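Local coordinates for protein putative tagatose-6-phosphate ketose/aldose isomerase (Escherichia coli, PDB 3C3J) that is of unproven function but belongs to the SIS family of sugar-isomerase-like proteins and carries two SIS domains in each chain, at residues W224-Y229 and K269-D274; G263-P268 and L296-R301; G237-S242 and V279-S284. One frame throughout, in Å; residues are numbered along the deposited sequence.

Contact 1: residues W224-Y229 and K269-D274; sequences WKRIVY and KSLVDD
Val-228 and Leu-271 meet methyl to methyl, CG2 of Val-228 lying 3.2 Å from CD1 of Leu-271, nearer than carbon atoms usually come. The valine belongs to strand 226-231 of the parallel sheet in an SIS domain; the leucine ends a short 3-10 turn in the connection that leads to neighbouring strand 276-281. A chi1 of 82° sets CG of Leu-271 between its backbone N and carbonyl carbon and directs CD1 at the strand. Phe-257 of neighbouring strand 255-259 touches both side chains, while Leu-247 of the second subunit also packs on the leucine, adding to the apolar surroundings.

Toward Asp-273, which is partly exposed, the fit is looser and polar. The extended Arg-226 side chain reaches across so that NH2 donates to O of Leu-271 at 3.0 Å, with an N-H...O angle of 147° and the oxygen near the guanidinium plane. OD2 of Asp-273 instead hovers over one guanidinium face, 3.7 Å from NH2, a long salt bridge without a directed N-H. The other carboxylate oxygen, OD1, bonds to Thr-276 and to the backbone N of Glu-275. Since NH2 also bonds to O of Gly-252 in the second subunit, the arginine joins strand, loop and dimer interface, and the nearby carboxylate probably balances its charge.

Contact 2: residues G263-P268 and L296-R301; sequences GFRHGP and LAELRR
The closest CA atoms, those of Arg-265 and Glu-298, are still 9.8 Å apart, so side chains must span the gap. Residues 263-268 leave the short helix 261-264 through an inverse gamma turn centred on His-266, and Gly-267 follows with a positive phi of 124°, a conformation that calls for glycine. Residues 296-301 lie on helix 288-302, which follows strand 276-281 in the alternating alpha/beta fold of the SIS domain.

On the apolar side the packing is light: CD2 of Leu-299 approaches the edge of the Phe-264 ring, 4.4 Å from CE2. Both side chains rest on Leu-230 of strand 226-231, Phe-264 touching Val-228 there as well.

The firmer link is ionic. Glu-298, its CG anti to the backbone N (chi1 175°), stretches out from the helix to meet an arginine chain extended from CG to NE. NE of Arg-265 donates to OE1 of Glu-298 at 2.8 Å, almost straight at 169°, from the syn side but tilted well out of the carboxylate plane, while OE1 lies in the guanidinium plane. OE2 of Glu-298 is held by Lys-269, so the acid answers two cations; Gly-376 of the second subunit packs against both Arg-265 and Glu-298. NH2 of Arg-265 makes only a weak bond to OE1, but it also donates to a water 2.8 Å away.

Contact 3: residues G237-S242 and V279-S284; sequences GAARES and VVFVSS
The carbonyl oxygen of Ala-238 accepts a backbone bond from N of Ser-242, one turn further along the helix, and probably a second, less certain one from its OG; both residues border the ring of Phe-281. Backbone N of Ser-242 reaches O of Ala-238 at 2.9 Å. The hydroxyl, OG of Ser-242, appears to donate to that same O of Ala-238 at 2.8 Å, although its position is less sure because OG is crowded elsewhere in the model. As modelled, a chi1 of -64° keeps OG beside the serine's own backbone N, facing the carbonyl one turn back.

Phe-281 meets this helix with the rim of its ring. Its chi1 of -61° places CG beside the backbone N, and the ring extends from the strand until CE2 lies 3.7 Å from backbone N of Ala-239. The methyl CB of Ala-238 also comes within 4.1 Å of CE2 of Phe-281. At the ring's far end, CZ of Phe-281 is the carbon nearest to OG of Ser-242, an approach that shares the doubt about OG.

This is helix-on-sheet packing in the layered alpha/beta fold of the SIS domain. Helix 235-249 follows strand 226-231 and packs, with helix 335-356, on one side of the parallel sheet; its 237-242 segment runs at 145° to strand residues 279-281, the short axes 9.8 Å apart at closest. Small residues on the helix let the phenyl rim come right up to its backbone. Phe-342 of helix 335-356 stacks on the Phe-281 ring, and Tyr-229 of the adjacent strand meets it with the planes inclined.

Elsewhere on the helix, Arg-240 forms a salt bridge with Asp-69, and OE1 of Glu-241 bonds to Thr-63, both partners belonging to the chain's other SIS domain.

All three contacts lie in the second SIS domain, around one parallel sheet, and their segments interleave along the chain: 224-229, 237-242, 263-268, 269-274, 279-284, 296-301. Contacts 1 and 2 have centres about 11 Å apart; contact 3 is about 15 Å from each. Residues 263-274 run continuously through contacts 2 and 1, and Val-272 CG2 packs 3.5 Å from Phe-264 CZ. Contacts 1 and 3 share the sheet through neighbouring strands 226-231 and 276-281, where Val-279 N probably bonds to Val-228 O. Contacts 1 and 2 touch the second subunit, and helix 235-249 of contact 3 also reaches the first domain.

Contact 1: residues W224-Y229 and K269-D274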
loop_
_atom_site.group_PDB
_atom_site.type_symbol
_atom_site.label_atom_id
_atom_site.label_comp_id
_atom_site.label_asym_id
_atom_site.label_seq_id
_atom_site.Cartn_x
_atom_site.Cartn_y
_atom_site.Cartn_z
ATOM N N TRP A 224 -5.151 -21.365 13.948
ATOM C CA TRP A 224 -5.516 -20.031 13.483
ATOM C C TRP A 224 -6.024 -20.092 12.039
ATOM O O TRP A 224 -5.621 -20.967 11.263
ATOM C CB TRP A 224 -4.348 -19.038 13.623
ATOM C CG TRP A 224 -3.019 -19.650 13.471
ATOM C CD1 TRP A 224 -2.550 -20.315 12.387
ATOM C CD2 TRP A 224 -1.992 -19.695 14.451
ATOM N NE1 TRP A 224 -1.287 -20.761 12.619
ATOM C CE2 TRP A 224 -0.913 -20.393 13.882
ATOM C CE3 TRP A 224 -1.872 -19.202 15.752
ATOM C CZ2 TRP A 224 0.275 -20.616 14.561
ATOM C CZ3 TRP A 224 -0.693 -19.429 16.437
ATOM C CH2 TRP A 224 0.361 -20.130 15.842
ATOM N N LYS A 225 -6.938 -19.179 11.723
ATOM C CA LYS A 225 -7.524 -19.006 10.398
ATOM C C LYS A 225 -7.110 -17.678 9.742
ATOM O O LYS A 225 -7.328 -17.467 8.540
ATOM C CB LYS A 225 -9.040 -18.967 10.520
ATOM C CG LYS A 225 -9.652 -20.245 11.094
ATOM C CD LYS A 225 -9.767 -21.325 10.054
ATOM C CE LYS A 225 -10.743 -22.434 10.521
ATOM N NZ LYS A 225 -12.101 -21.890 10.855
ATOM N N ARG A 226 -6.579 -16.769 10.542
ATOM C CA ARG A 226 -6.121 -15.467 10.037
ATOM C C ARG A 226 -4.796 -15.158 10.674
ATOM O O ARG A 226 -4.578 -15.450 11.857
ATOM C CB ARG A 226 -7.106 -14.355 10.372
ATOM C CG ARG A 226 -8.515 -14.604 9.831
ATOM C CD ARG A 226 -9.477 -13.495 10.200
ATOM N NE ARG A 226 -10.756 -13.638 9.500
ATOM C CZ ARG A 226 -11.793 -12.800 9.625
ATOM N NH1 ARG A 226 -12.905 -13.025 8.944
ATOM N NH2 ARG A 226 -11.718 -11.743 10.420
ATOM N N ILE A 227 -3.914 -14.574 9.876
ATOM C CA ILE A 227 -2.683 -14.031 10.390
ATOM C C ILE A 227 -2.551 -12.580 9.954
ATOM O O ILE A 227 -2.870 -12.234 8.816
ATOM C CB ILE A 227 -1.441 -14.869 9.972
ATOM C CG1 ILE A 227 -0.176 -14.289 10.606
ATOM C CG2 ILE A 227 -1.299 -14.971 8.475
ATOM C CD1 ILE A 227 0.997 -15.244 10.600
ATOM N N VAL A 228 -2.120 -11.739 10.888
ATOM C CA VAL A 228 -1.878 -10.342 10.615
ATOM C C VAL A 228 -0.465 -10.008 11.044
ATOM O O VAL A 228 -0.090 -10.241 12.207
ATOM C CB VAL A 228 -2.820 -9.381 11.374
ATOM C CG1 VAL A 228 -2.575 -7.901 10.844
ATOM C CG2 VAL A 228 -4.254 -9.813 11.239
ATOM N N TYR A 229 0.306 -9.452 10.108
ATOM C CA TYR A 229 1.618 -8.887 10.439
ATOM C C TYR A 229 1.552 -7.378 10.483
ATOM O O TYR A 229 0.982 -6.757 9.571
ATOM C CB TYR A 229 2.671 -9.317 9.406
ATOM C CG TYR A 229 3.088 -10.773 9.473
ATOM C CD1 TYR A 229 4.113 -11.189 10.327
ATOM C CD2 TYR A 229 2.524 -11.713 8.622
ATOM C CE1 TYR A 229 4.535 -12.519 10.362
ATOM C CE2 TYR A 229 2.928 -13.033 8.641
ATOM C CZ TYR A 229 3.941 -13.435 9.515
ATOM O OH TYR A 229 4.349 -14.744 9.523
ATOM N N LYS A 269 -8.499 -3.379 12.560
ATOM C CA LYS A 269 -8.486 -4.123 13.810
ATOM C C LYS A 269 -9.718 -5.026 13.965
ATOM O O LYS A 269 -9.686 -6.044 14.655
ATOM C CB LYS A 269 -8.422 -3.135 14.960
ATOM C CG LYS A 269 -8.008 -3.738 16.241
ATOM C CD LYS A 269 -8.130 -2.705 17.362
ATOM C CE LYS A 269 -8.093 -3.403 18.703
ATOM N NZ LYS A 269 -8.378 -2.499 19.851
ATOM N N SER A 270 -10.794 -4.656 13.286
ATOM C CA SER A 270 -12.018 -5.440 13.300
ATOM C C SER A 270 -11.800 -6.845 12.781
ATOM O O SER A 270 -12.565 -7.742 13.098
ATOM C CB SER A 270 -13.104 -4.757 12.471
ATOM O OG SER A 270 -12.660 -4.607 11.152
ATOM N N LEU A 271 -10.752 -7.050 11.993
ATOM C CA LEU A 271 -10.454 -8.400 11.554
ATOM C C LEU A 271 -9.961 -9.344 12.680
ATOM O O LEU A 271 -9.999 -10.560 12.534
ATOM C CB LEU A 271 -9.530 -8.363 10.330
ATOM C CG LEU A 271 -8.050 -8.196 10.544
ATOM C CD1 LEU A 271 -7.467 -9.552 10.857
ATOM C CD2 LEU A 271 -7.396 -7.543 9.291
ATOM N N VAL A 272 -9.497 -8.799 13.798
ATOM C CA VAL A 272 -8.988 -9.646 14.867
ATOM C C VAL A 272 -10.124 -10.450 15.533
ATOM O O VAL A 272 -11.066 -9.890 16.088
ATOM C CB VAL A 272 -8.222 -8.841 15.930
ATOM C CG1 VAL A 272 -7.735 -9.754 17.049
ATOM C CG2 VAL A 272 -7.038 -8.098 15.303
ATOM N N ASP A 273 -10.042 -11.766 15.424
ATOM C CA ASP A 273 -10.993 -12.648 16.103
ATOM C C ASP A 273 -10.218 -13.708 16.886
ATOM O O ASP A 273 -8.975 -13.674 16.939
ATOM C CB ASP A 273 -11.991 -13.261 15.106
ATOM C CG ASP A 273 -11.342 -14.187 14.061
ATOM O OD1 ASP A 273 -10.255 -14.756 14.282
ATOM O OD2 ASP A 273 -11.953 -14.378 12.991
ATOM N N ASP A 274 -10.941 -14.647 17.501
ATOM C CA ASP A 274 -10.295 -15.645 18.357
ATOM C C ASP A 274 -9.622 -16.794 17.584
ATOM O O ASP A 274 -9.169 -17.759 18.187
ATOM C CB ASP A 274 -11.264 -16.174 19.445
ATOM C CG ASP A 274 -12.418 -16.995 18.888
ATOM O OD1 ASP A 274 -12.437 -17.299 17.675
ATOM O OD2 ASP A 274 -13.331 -17.347 19.691
#

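Contact 2: residues G263-P268 and L296-R301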
loop_
_atom_site.group_PDB
_atom_site.type_symbol
_atom_site.label_atom_id
_atom_site.label_comp_id
_atom_site.label_asym_id
_atom_site.label_seq_id
_atom_site.Cartn_x
_atom_site.Cartn_y
_atom_site.Cartn_z
ATOM N N GLY A 263 -1.946 2.453 11.803
ATOM C CA GLY A 263 -2.952 2.267 10.763
ATOM C C GLY A 263 -4.014 1.250 11.168
ATOM O O GLY A 263 -5.204 1.427 10.870
ATOM N N PHE A 264 -3.580 0.215 11.890
ATOM C CA PHE A 264 -4.451 -0.897 12.300
ATOM C C PHE A 264 -5.659 -0.455 13.120
ATOM O O PHE A 264 -6.729 -1.061 13.028
ATOM C CB PHE A 264 -3.629 -1.940 13.072
ATOM C CG PHE A 264 -4.241 -3.325 13.108
ATOM C CD1 PHE A 264 -4.657 -3.948 11.943
ATOM C CD2 PHE A 264 -4.328 -4.020 14.304
ATOM C CE1 PHE A 264 -5.198 -5.239 11.967
ATOM C CE2 PHE A 264 -4.855 -5.310 14.343
ATOM C CZ PHE A 264 -5.293 -5.919 13.173
ATOM N N ARG A 265 -5.498 0.606 13.899
ATOM C CA ARG A 265 -6.588 1.107 14.750
ATOM C C ARG A 265 -7.773 1.662 13.976
ATOM O O ARG A 265 -8.891 1.629 14.467
ATOM C CB ARG A 265 -6.087 2.222 15.653
ATOM C CG ARG A 265 -5.247 1.743 16.784
ATOM C CD ARG A 265 -5.214 2.792 17.852
ATOM N NE ARG A 265 -4.324 2.383 18.925
ATOM C CZ ARG A 265 -3.015 2.615 18.938
ATOM N NH1 ARG A 265 -2.420 3.285 17.949
ATOM N NH2 ARG A 265 -2.302 2.196 19.966
ATOM N N HIS A 266 -7.528 2.175 12.773
ATOM C CA HIS A 266 -8.542 2.911 11.999
ATOM C C HIS A 266 -9.438 2.036 11.093
ATOM O O HIS A 266 -9.691 2.382 9.918
ATOM C CB HIS A 266 -7.831 3.992 11.194
ATOM C CG HIS A 266 -7.263 5.083 12.042
ATOM N ND1 HIS A 266 -5.993 5.027 12.576
ATOM C CD2 HIS A 266 -7.802 6.240 12.486
ATOM C CE1 HIS A 266 -5.769 6.113 13.286
ATOM N NE2 HIS A 266 -6.843 6.874 13.235
ATOM N N GLY A 267 -9.926 0.927 11.647
ATOM C CA GLY A 267 -10.833 0.000 10.951
ATOM C C GLY A 267 -10.351 -1.440 10.876
ATOM O O GLY A 267 -11.096 -2.365 11.216
ATOM N N PRO A 268 -9.117 -1.652 10.398
ATOM C CA PRO A 268 -8.638 -3.020 10.151
ATOM C C PRO A 268 -8.590 -3.957 11.365
ATOM O O PRO A 268 -8.689 -5.168 11.204
ATOM C CB PRO A 268 -7.246 -2.795 9.568
ATOM C CG PRO A 268 -7.286 -1.458 8.996
ATOM C CD PRO A 268 -8.131 -0.662 9.940
ATOM N N LEU A 296 0.783 -2.779 20.779
ATOM C CA LEU A 296 0.956 -4.105 21.374
ATOM C C LEU A 296 0.191 -4.204 22.705
ATOM O O LEU A 296 -0.547 -5.157 22.945
ATOM C CB LEU A 296 2.429 -4.376 21.614
ATOM C CG LEU A 296 2.820 -5.758 22.125
ATOM C CD1 LEU A 296 2.229 -6.833 21.204
ATOM C CD2 LEU A 296 4.353 -5.822 22.196
ATOM N N ALA A 297 0.364 -3.196 23.543
ATOM C CA ALA A 297 -0.341 -3.147 24.846
ATOM C C ALA A 297 -1.857 -3.252 24.676
ATOM O O ALA A 297 -2.550 -3.957 25.425
ATOM C CB ALA A 297 0.019 -1.868 25.588
ATOM N N GLU A 298 -2.378 -2.533 23.697
ATOM C CA GLU A 298 -3.795 -2.551 23.399
ATOM C C GLU A 298 -4.264 -3.934 22.928
ATOM O O GLU A 298 -5.290 -4.433 23.400
ATOM C CB GLU A 298 -4.107 -1.480 22.341
ATOM C CG GLU A 298 -5.547 -1.430 21.824
ATOM C CD GLU A 298 -5.771 -0.271 20.854
ATOM O OE1 GLU A 298 -5.160 0.816 21.066
ATOM O OE2 GLU A 298 -6.540 -0.465 19.878
ATOM N N LEU A 299 -3.511 -4.567 22.028
ATOM C CA LEU A 299 -3.863 -5.920 21.580
ATOM C C LEU A 299 -3.789 -6.942 22.716
ATOM O O LEU A 299 -4.582 -7.869 22.756
ATOM C CB LEU A 299 -2.961 -6.363 20.415
ATOM C CG LEU A 299 -3.096 -5.512 19.145
ATOM C CD1 LEU A 299 -2.331 -6.158 17.992
ATOM C CD2 LEU A 299 -4.555 -5.253 18.772
ATOM N N ARG A 300 -2.832 -6.773 23.619
ATOM C CA ARG A 300 -2.655 -7.689 24.750
ATOM C C ARG A 300 -3.800 -7.525 25.755
ATOM O O ARG A 300 -4.388 -8.513 26.233
ATOM C CB ARG A 300 -1.307 -7.449 25.434
ATOM C CG ARG A 300 -0.087 -7.964 24.639
ATOM C CD ARG A 300 0.999 -8.494 25.552
ATOM N NE ARG A 300 2.293 -8.718 24.922
ATOM C CZ ARG A 300 2.562 -9.685 24.051
ATOM N NH1 ARG A 300 1.616 -10.510 23.632
ATOM N NH2 ARG A 300 3.798 -9.817 23.586
ATOM N N ARG A 301 -4.137 -6.274 26.026
ATOM C CA ARG A 301 -5.248 -5.936 26.906
ATOM C C ARG A 301 -6.600 -6.395 26.362
ATOM O O ARG A 301 -7.422 -6.901 27.125
ATOM C CB ARG A 301 -5.281 -4.427 27.134
ATOM C CG ARG A 301 -5.897 -4.002 28.415
ATOM C CD ARG A 301 -6.582 -2.629 28.323
ATOM N NE ARG A 301 -5.909 -1.602 27.489
ATOM C CZ ARG A 301 -6.201 -1.307 26.203
ATOM N NH1 ARG A 301 -7.133 -1.985 25.509
ATOM N NH2 ARG A 301 -5.531 -0.327 25.588
HETATM O O HOH W 1 -3.334 2.260 22.621
#

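Contact 3: residues G237-S242 and V279-S284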
loop_
_atom_site.group_PDB
_atom_site.type_symbol
_atom_site.label_atom_id
_atom_site.label_comp_id
_atom_site.label_asym_id
_atom_site.label_seq_id
_atom_site.Cartn_x
_atom_site.Cartn_y
_atom_site.Cartn_z
ATOM N N GLY A 237 6.246 -2.894 4.831
ATOM C CA GLY A 237 6.621 -3.690 3.660
ATOM C C GLY A 237 7.091 -5.098 4.015
ATOM O O GLY A 237 6.806 -6.052 3.295
ATOM N N ALA A 238 7.830 -5.230 5.118
ATOM C CA ALA A 238 8.224 -6.539 5.644
ATOM C C ALA A 238 6.999 -7.346 6.083
ATOM O O ALA A 238 6.897 -8.571 5.805
ATOM C CB ALA A 238 9.216 -6.370 6.807
ATOM N N ALA A 239 6.067 -6.666 6.747
ATOM C CA ALA A 239 4.779 -7.285 7.115
ATOM C C ALA A 239 4.010 -7.765 5.896
ATOM O O ALA A 239 3.451 -8.855 5.916
ATOM C CB ALA A 239 3.932 -6.339 7.971
ATOM N N ARG A 240 4.027 -6.972 4.823
ATOM C CA ARG A 240 3.343 -7.319 3.579
ATOM C C ARG A 240 3.943 -8.546 2.917
ATOM O O ARG A 240 3.202 -9.462 2.499
ATOM C CB ARG A 240 3.376 -6.133 2.625
ATOM C CG ARG A 240 2.464 -6.282 1.428
ATOM C CD ARG A 240 2.471 -4.926 0.662
ATOM N NE ARG A 240 1.491 -4.892 -0.404
ATOM C CZ ARG A 240 1.304 -3.824 -1.185
ATOM N NH1 ARG A 240 2.048 -2.726 -1.043
ATOM N NH2 ARG A 240 0.404 -3.867 -2.137
ATOM N N GLU A 241 5.268 -8.591 2.840
ATOM C CA GLU A 241 5.968 -9.785 2.339
ATOM C C GLU A 241 5.679 -11.031 3.192
ATOM O O GLU A 241 5.496 -12.139 2.657
ATOM C CB GLU A 241 7.476 -9.502 2.315
ATOM C CG GLU A 241 8.407 -10.679 1.982
ATOM C CD GLU A 241 7.993 -11.512 0.766
ATOM O OE1 GLU A 241 7.161 -11.053 -0.067
ATOM O OE2 GLU A 241 8.541 -12.633 0.638
ATOM N N SER A 242 5.700 -10.848 4.513
ATOM C CA SER A 242 5.403 -11.907 5.462
ATOM C C SER A 242 4.001 -12.454 5.252
ATOM O O SER A 242 3.802 -13.669 5.227
ATOM C CB SER A 242 5.578 -11.403 6.890
ATOM O OG SER A 242 6.917 -11.041 7.144
ATOM N N VAL A 279 1.181 -10.806 14.632
ATOM C CA VAL A 279 2.625 -10.704 14.858
ATOM C C VAL A 279 3.074 -9.262 14.663
ATOM O O VAL A 279 2.823 -8.664 13.622
ATOM C CB VAL A 279 3.422 -11.660 13.933
ATOM C CG1 VAL A 279 4.939 -11.547 14.205
ATOM C CG2 VAL A 279 2.915 -13.099 14.073
ATOM N N VAL A 280 3.754 -8.720 15.665
ATOM C CA VAL A 280 4.191 -7.332 15.651
ATOM C C VAL A 280 5.697 -7.274 15.533
ATOM O O VAL A 280 6.418 -7.763 16.413
ATOM C CB VAL A 280 3.721 -6.563 16.901
ATOM C CG1 VAL A 280 4.199 -5.098 16.849
ATOM C CG2 VAL A 280 2.187 -6.658 17.041
ATOM N N PHE A 281 6.163 -6.662 14.449
ATOM C CA PHE A 281 7.576 -6.378 14.236
ATOM C C PHE A 281 7.916 -5.027 14.919
ATOM O O PHE A 281 7.626 -3.952 14.380
ATOM C CB PHE A 281 7.908 -6.270 12.734
ATOM C CG PHE A 281 7.633 -7.526 11.905
ATOM C CD1 PHE A 281 7.567 -8.806 12.471
ATOM C CD2 PHE A 281 7.536 -7.418 10.528
ATOM C CE1 PHE A 281 7.332 -9.915 11.683
ATOM C CE2 PHE A 281 7.337 -8.521 9.727
ATOM C CZ PHE A 281 7.250 -9.779 10.292
ATOM N N VAL A 282 8.518 -5.083 16.106
ATOM C CA VAL A 282 8.760 -3.887 16.887
ATOM C C VAL A 282 9.971 -3.090 16.369
ATOM O O VAL A 282 11.066 -3.633 16.186
ATOM C CB VAL A 282 8.940 -4.253 18.386
ATOM C CG1 VAL A 282 9.219 -2.995 19.252
ATOM C CG2 VAL A 282 7.715 -4.991 18.884
ATOM N N SER A 283 9.767 -1.797 16.140
ATOM C CA SER A 283 10.841 -0.925 15.683
ATOM C C SER A 283 11.989 -0.872 16.683
ATOM O O SER A 283 11.776 -0.971 17.889
ATOM C CB SER A 283 10.312 0.491 15.393
ATOM O OG SER A 283 11.352 1.336 14.932
ATOM N N SER A 284 13.202 -0.723 16.159
ATOM C CA SER A 284 14.395 -0.412 16.954
ATOM C C SER A 284 14.614 1.089 17.110
ATOM O O SER A 284 15.519 1.530 17.835
ATOM C CB SER A 284 15.629 -1.032 16.295
ATOM O OG SER A 284 15.841 -0.474 15.015
#